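Local coordinates for nucleotidyltransferase-like protein (Exiguobacterium sibiricum, PDB 3C18), which is of unknown function but probably transfers nucleotidyl groups, with a nucleotidyltransferase-like region joined to a helical region and a helix-turn-helix region, at residues A14-P17 against E18-G21; G137-L140 against F141-G144; P237-M240 against H241-M244. All coordinates share one frame; numbering follows the deposited sequence.

In the fold
The three contacts are local turns of the chain, met in series, and each falls in a different one of the three family regions. Contact 1 links helix 2-15 to strand 19-26 of the mixed sheet in the nucleotidyltransferase-like region. Contact 2 closes the C-terminal end of helix 116-142 in the YgxA-like region, and contact 3 starts helix 240-245 in the helix-turn-helix region. Contacts 1 and 2 lie on opposite sides of the chain's centre, their own centres about 54 Å apart; contacts 2 and 3 approach to about 17 Å between nearest atoms. Contact 2 packs on V175 of the second subunit, contact 3 on its nucleotidyltransferase-like region, so all three regions join in the dimer.

Contact 1 (A14-P17 against E18-G21); sequences AAYP and ETQG
The carbonyl oxygen of Y16 is held by the backbone N of T19, 3.1 Å away, in the bond that closes a type I beta turn running from Y16 to T19. The N-H points well at its acceptor (160°), although the donor stands above the carbonyl plane. R100 NH1 adds a weak hydrogen bond to the same oxygen, so Y16 O is gripped both from within the turn and by a charged side chain. The T19 hydroxyl does not rely on the turn: OG1 lies in the plane of the Y16 ring, at its edge, but is hydrogen-bonded to Y13 O, back in the helix.

Van der Waals contact across the turn is carried by Y16 and E18. With CG of Y16 anti to its own N (chi1 -177°), the ring is carried alongside the turn, and E18 CB comes to a tight 3.2 Å from Y16 CE2. Next along the side chain, E18 CG packs 3.4 Å from Y16 CZ and at a like distance from the phenolic OH. Thus the methylenes do the touching, and the carboxylate plane is turned 66° from the ring.

Two residues after E18, Q20 folds back over the peptide that precedes T19. Its NE2 donates a nearly straight hydrogen bond of 2.8 Å to E18 O, with the oxygen close to the amide plane but the donor well above the carbonyl plane. This fixes the rotation of the amide.

The tight turn thereby takes the chain from helix 2-15 directly into strand 19-26. Q20 and G21 both face I45 in a classic beta bulge against strand 40-46, while A14 and T19 rest on F98 of strand 95-99.

Contact 2 (G137-L140 against F141-G144); sequences GRNL and FSRG
S142 OG donates a 2.7 Å hydrogen bond to N139 O, meeting it in the carbonyl plane on a lone pair. A chi1 of 82° sets the hydroxyl between its own N and carbonyl carbon, turned back toward the preceding turn. The same oxygen also takes a weak bond from R143 N, which reaches L140 O weakly as well, so this one N-H is shared between two carbonyls. Earlier in the turn the pairing is regular: F141 N bonds to G137 O at 3.0 Å and S142 N to R138 O at 2.9 Å. G144, with its positive phi of 80°, leaves the helix in a Schellman motif; a further backbone bond joins G144 N to F141 O.

Outside the backbone, R143 bends at chi3 to bring NH1 within 3.4 Å of N139 OD1, a weak bond at the guanidinium edge. Amide and guanidinium planes stand 72° apart, and L140 CD2 lies over one guanidinium face. V175 of the second subunit packs on both L140 and R143.

For N139 O, the firm hydroxyl bond makes up for the weak, shared N-H of R143. Backbone bonds and the S142 hydroxyl thus close this helix, with the N139-R143 side-chain bond a weak addition.

Contact 3 (P237-M240 against H241-M244); sequences PWTM and HELM
T239 and E242 form a capping box at the start of helix 240-245, in the helix-turn-helix region, each side chain binding the backbone N of the other. T239 OG1 accepts from E242 N at 3.0 Å; in return, E242 OE1 accepts from T239 N, also at 3.0 Å and almost straight (171°), though from above the carboxylate plane. At a chi1 of 63°, T239 tucks OG1 in over the backbone, facing E242 N.

Followed outward, the E242 side chain meets T239 nearly all the way. CB lies 3.2 Å from T239 OG1, CG approaches the same hydroxyl slightly more closely, and CD passes 3.3 Å from it. The chain is extended beyond CG (chi2 174°), which carries OE1 past the hydroxyl to the N-H of T239, while OE2 stays 4.1 Å from T239 OG1. There OE1 gains a water and a weak, long ion pair with R234, so several donors converge on one oxygen; such surroundings would be expected to favour the charged carboxylate.

Beneath the cap the packing is apolar. W238 and L243 cross at about a right angle, and L243 CD2 meets the indole obliquely, 3.6 Å from W238 CD2. R234 makes a cation-pi contact with this indole, whose NE1 is hydrogen-bonded to M231 O. On the helix itself, the selenium of selenomethionine M240 packs against CG of M244, one turn later. The second subunit touches this turn too, with its T54 in a weak hydrogen bond to H241 ND1.

The loop residue P237 is tied to the first helical turn by one water molecule, which donates to P237 O at 2.7 Å and to E242 OE1 at 2.8 Å.

Contact 1 (A14-P17 against E18-G21)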
loop_
_atom_site.group_PDB
_atom_site.type_symbol
_atom_site.label_atom_id
_atom_site.label_comp_id
_atom_site.label_asym_id
_atom_site.label_seq_id
_atom_site.Cartn_x
_atom_site.Cartn_y
_atom_site.Cartn_z
ATOM N N ALA A 14 22.205 22.511 8.414
ATOM C CA ALA A 14 23.129 22.110 9.455
ATOM C C ALA A 14 23.015 23.063 10.619
ATOM O O ALA A 14 23.240 22.692 11.761
ATOM C CB ALA A 14 24.573 22.070 8.937
ATOM N N ALA A 15 22.611 24.285 10.326
ATOM C CA ALA A 15 22.524 25.350 11.361
ATOM C C ALA A 15 21.289 25.169 12.238
ATOM O O ALA A 15 21.281 25.521 13.417
ATOM C CB ALA A 15 22.508 26.747 10.722
ATOM N N TYR A 16 20.226 24.656 11.645
ATOM C CA TYR A 16 18.968 24.427 12.381
ATOM C C TYR A 16 19.246 23.302 13.363
ATOM O O TYR A 16 19.679 22.204 12.977
ATOM C CB TYR A 16 17.833 24.063 11.453
ATOM C CG TYR A 16 16.494 23.879 12.131
ATOM C CD1 TYR A 16 15.882 24.907 12.812
ATOM C CD2 TYR A 16 15.825 22.688 12.037
ATOM C CE1 TYR A 16 14.625 24.736 13.388
ATOM C CE2 TYR A 16 14.582 22.506 12.604
ATOM C CZ TYR A 16 13.988 23.526 13.273
ATOM O OH TYR A 16 12.753 23.308 13.847
ATOM N N PRO A 17 19.039 23.582 14.645
ATOM C CA PRO A 17 19.419 22.663 15.705
ATOM C C PRO A 17 18.779 21.296 15.661
ATOM O O PRO A 17 19.314 20.389 16.264
ATOM C CB PRO A 17 18.959 23.398 16.967
ATOM C CG PRO A 17 19.002 24.806 16.609
ATOM C CD PRO A 17 18.578 24.877 15.179
ATOM N N GLU A 18 17.652 21.169 14.963
ATOM C CA GLU A 18 16.836 19.932 14.967
ATOM C C GLU A 18 17.324 18.944 13.961
ATOM O O GLU A 18 16.916 17.779 13.939
ATOM C CB GLU A 18 15.359 20.218 14.702
ATOM C CG GLU A 18 14.740 21.185 15.677
ATOM C CD GLU A 18 14.693 20.655 17.096
ATOM O OE1 GLU A 18 15.227 19.547 17.379
ATOM O OE2 GLU A 18 14.109 21.363 17.941
ATOM N N THR A 19 18.229 19.429 13.136
ATOM C CA THR A 19 18.819 18.613 12.082
ATOM C C THR A 19 19.770 17.595 12.699
ATOM O O THR A 19 20.652 17.967 13.444
ATOM C CB THR A 19 19.563 19.485 11.087
ATOM O OG1 THR A 19 18.641 20.421 10.506
ATOM C CG2 THR A 19 20.193 18.635 10.009
ATOM N N GLN A 20 19.560 16.309 12.387
ATOM C CA GLN A 20 20.360 15.212 12.985
ATOM C C GLN A 20 21.426 14.712 12.025
ATOM O O GLN A 20 22.455 14.175 12.422
ATOM C CB GLN A 20 19.462 14.037 13.402
ATOM C CG GLN A 20 18.314 14.444 14.288
ATOM C CD GLN A 20 18.800 15.088 15.560
ATOM O OE1 GLN A 20 19.569 14.497 16.288
ATOM N NE2 GLN A 20 18.353 16.306 15.836
ATOM N N GLY A 21 21.179 14.892 10.747
ATOM C CA GLY A 21 22.124 14.412 9.744
ATOM C C GLY A 21 21.835 14.852 8.341
ATOM O O GLY A 21 20.710 15.200 7.987
#

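Contact 2 (G137-L140 against F141-G144)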
loop_
_atom_site.group_PDB
_atom_site.type_symbol
_atom_site.label_atom_id
_atom_site.label_comp_id
_atom_site.label_asym_id
_atom_site.label_seq_id
_atom_site.Cartn_x
_atom_site.Cartn_y
_atom_site.Cartn_z
ATOM N N GLY A 137 -7.845 -15.188 -4.109
ATOM C CA GLY A 137 -7.532 -16.055 -5.234
ATOM C C GLY A 137 -8.417 -17.280 -5.263
ATOM O O GLY A 137 -8.897 -17.711 -6.307
ATOM N N ARG A 138 -8.652 -17.820 -4.080
ATOM C CA ARG A 138 -9.455 -19.028 -3.934
ATOM C C ARG A 138 -10.906 -18.709 -4.200
ATOM O O ARG A 138 -11.631 -19.423 -4.900
ATOM C CB ARG A 138 -9.229 -19.597 -2.537
ATOM C CG ARG A 138 -9.971 -20.877 -2.296
ATOM C CD ARG A 138 -9.637 -21.440 -0.937
ATOM N NE ARG A 138 -9.960 -20.476 0.105
ATOM C CZ ARG A 138 -9.639 -20.639 1.381
ATOM N NH1 ARG A 138 -8.987 -21.743 1.761
ATOM N NH2 ARG A 138 -9.955 -19.700 2.264
ATOM N N ASN A 139 -11.331 -17.590 -3.664
ATOM C CA ASN A 139 -12.692 -17.138 -3.843
ATOM C C ASN A 139 -12.974 -16.862 -5.321
ATOM O O ASN A 139 -13.956 -17.323 -5.877
ATOM C CB ASN A 139 -12.972 -15.913 -2.963
ATOM C CG ASN A 139 -14.392 -15.347 -3.169
ATOM O OD1 ASN A 139 -14.575 -14.329 -3.859
ATOM N ND2 ASN A 139 -15.397 -16.020 -2.598
ATOM N N LEU A 140 -12.065 -16.158 -5.980
ATOM C CA LEU A 140 -12.266 -15.793 -7.389
ATOM C C LEU A 140 -12.262 -17.018 -8.268
ATOM O O LEU A 140 -12.992 -17.127 -9.245
ATOM C CB LEU A 140 -11.200 -14.793 -7.861
ATOM C CG LEU A 140 -11.348 -13.389 -7.213
ATOM C CD1 LEU A 140 -10.012 -12.644 -7.183
ATOM C CD2 LEU A 140 -12.413 -12.596 -7.953
ATOM N N PHE A 141 -11.403 -17.952 -7.922
ATOM C CA PHE A 141 -11.423 -19.236 -8.639
ATOM C C PHE A 141 -12.781 -19.942 -8.460
ATOM O O PHE A 141 -13.326 -20.505 -9.379
ATOM C CB PHE A 141 -10.344 -20.154 -8.123
ATOM C CG PHE A 141 -10.283 -21.447 -8.852
ATOM C CD1 PHE A 141 -11.086 -22.526 -8.446
ATOM C CD2 PHE A 141 -9.441 -21.604 -9.933
ATOM C CE1 PHE A 141 -11.043 -23.747 -9.122
ATOM C CE2 PHE A 141 -9.382 -22.805 -10.601
ATOM C CZ PHE A 141 -10.194 -23.875 -10.219
ATOM N N SER A 142 -13.332 -19.867 -7.256
ATOM C CA SER A 142 -14.596 -20.574 -6.965
ATOM C C SER A 142 -15.737 -20.013 -7.801
ATOM O O SER A 142 -16.694 -20.693 -8.142
ATOM C CB SER A 142 -14.940 -20.505 -5.461
ATOM O OG SER A 142 -15.568 -19.282 -5.088
ATOM N N ARG A 143 -15.587 -18.758 -8.169
ATOM C CA ARG A 143 -16.646 -18.003 -8.858
ATOM C C ARG A 143 -16.431 -18.005 -10.354
ATOM O O ARG A 143 -17.200 -17.409 -11.100
ATOM C CB ARG A 143 -16.714 -16.565 -8.328
ATOM C CG ARG A 143 -17.258 -16.447 -6.923
ATOM C CD ARG A 143 -16.946 -15.079 -6.314
ATOM N NE ARG A 143 -17.170 -14.000 -7.281
ATOM C CZ ARG A 143 -16.873 -12.713 -7.076
ATOM N NH1 ARG A 143 -16.323 -12.314 -5.928
ATOM N NH2 ARG A 143 -17.125 -11.821 -8.027
ATOM N N GLY A 144 -15.400 -18.699 -10.795
ATOM C CA GLY A 144 -15.124 -18.816 -12.232
ATOM C C GLY A 144 -14.432 -17.613 -12.845
ATOM O O GLY A 144 -14.309 -17.501 -14.074
#

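Contact 3 (P237-M240 against H241-M244)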
loop_
_atom_site.group_PDB
_atom_site.type_symbol
_atom_site.label_atom_id
_atom_site.label_comp_id
_atom_site.label_asym_id
_atom_site.label_seq_id
_atom_site.Cartn_x
_atom_site.Cartn_y
_atom_site.Cartn_z
ATOM N N PRO A 237 -6.950 -13.738 28.310
ATOM C CA PRO A 237 -7.317 -13.466 26.929
ATOM C C PRO A 237 -7.456 -11.996 26.660
ATOM O O PRO A 237 -7.556 -11.206 27.574
ATOM C CB PRO A 237 -8.656 -14.175 26.801
ATOM C CG PRO A 237 -8.664 -15.175 27.871
ATOM C CD PRO A 237 -7.929 -14.564 28.997
ATOM N N TRP A 238 -7.464 -11.674 25.370
ATOM C CA TRP A 238 -7.605 -10.323 24.872
ATOM C C TRP A 238 -8.916 -10.153 24.184
ATOM O O TRP A 238 -9.364 -11.066 23.471
ATOM C CB TRP A 238 -6.580 -10.055 23.811
ATOM C CG TRP A 238 -5.168 -10.094 24.228
ATOM C CD1 TRP A 238 -4.445 -11.190 24.586
ATOM C CD2 TRP A 238 -4.263 -8.994 24.232
ATOM N NE1 TRP A 238 -3.142 -10.819 24.846
ATOM C CE2 TRP A 238 -3.019 -9.474 24.671
ATOM C CE3 TRP A 238 -4.388 -7.644 23.943
ATOM C CZ2 TRP A 238 -1.902 -8.669 24.759
ATOM C CZ3 TRP A 238 -3.274 -6.839 24.064
ATOM C CH2 TRP A 238 -2.048 -7.355 24.462
ATOM N N THR A 239 -9.527 -8.975 24.337
ATOM C CA THR A 239 -10.683 -8.666 23.470
ATOM C C THR A 239 -10.098 -8.171 22.132
ATOM O O THR A 239 -8.959 -7.772 22.062
ATOM C CB THR A 239 -11.566 -7.562 24.057
ATOM O OG1 THR A 239 -10.810 -6.353 24.136
ATOM C CG2 THR A 239 -12.077 -7.925 25.422
HETATM N N MSE A 240 -10.891 -8.174 21.072
HETATM C CA MSE A 240 -10.431 -7.653 19.786
HETATM C C MSE A 240 -10.042 -6.207 19.930
HETATM O O MSE A 240 -9.021 -5.771 19.435
HETATM C CB MSE A 240 -11.526 -7.771 18.713
HETATM C CG MSE A 240 -11.160 -7.222 17.344
HETATM SE SE MSE A 240 -9.465 -7.924 16.641
HETATM C CE MSE A 240 -9.858 -9.801 16.331
ATOM N N HIS A 241 -10.875 -5.449 20.614
ATOM C CA HIS A 241 -10.585 -4.000 20.799
ATOM C C HIS A 241 -9.253 -3.780 21.483
ATOM O O HIS A 241 -8.466 -2.912 21.118
ATOM C CB HIS A 241 -11.716 -3.283 21.528
ATOM C CG HIS A 241 -11.587 -1.797 21.517
ATOM N ND1 HIS A 241 -11.386 -1.088 20.353
ATOM C CD2 HIS A 241 -11.662 -0.883 22.514
ATOM C CE1 HIS A 241 -11.317 0.198 20.642
ATOM N NE2 HIS A 241 -11.491 0.353 21.942
ATOM N N GLU A 242 -8.967 -4.617 22.442
ATOM C CA GLU A 242 -7.704 -4.516 23.188
ATOM C C GLU A 242 -6.502 -4.776 22.263
ATOM O O GLU A 242 -5.448 -4.160 22.354
ATOM C CB GLU A 242 -7.693 -5.492 24.347
ATOM C CG GLU A 242 -8.553 -5.015 25.515
ATOM C CD GLU A 242 -8.672 -6.043 26.647
ATOM O OE1 GLU A 242 -8.373 -7.234 26.438
ATOM O OE2 GLU A 242 -9.107 -5.655 27.762
ATOM N N LEU A 243 -6.670 -5.742 21.405
ATOM C CA LEU A 243 -5.637 -6.097 20.415
ATOM C C LEU A 243 -5.445 -4.943 19.435
ATOM O O LEU A 243 -4.320 -4.532 19.111
ATOM C CB LEU A 243 -6.018 -7.376 19.649
ATOM C CG LEU A 243 -5.882 -8.765 20.294
ATOM C CD1 LEU A 243 -6.463 -9.841 19.388
ATOM C CD2 LEU A 243 -4.441 -9.109 20.621
HETATM N N MSE A 244 -6.560 -4.395 18.991
HETATM C CA MSE A 244 -6.539 -3.287 18.040
HETATM C C MSE A 244 -5.910 -2.039 18.586
HETATM O O MSE A 244 -5.430 -1.205 17.815
HETATM C CB MSE A 244 -7.926 -2.937 17.522
HETATM C CG MSE A 244 -8.559 -4.005 16.715
HETATM SE SE MSE A 244 -7.882 -4.197 14.908
HETATM C CE MSE A 244 -8.488 -2.513 14.272
HETATM O O HOH W 1 -6.877 -8.693 28.253
#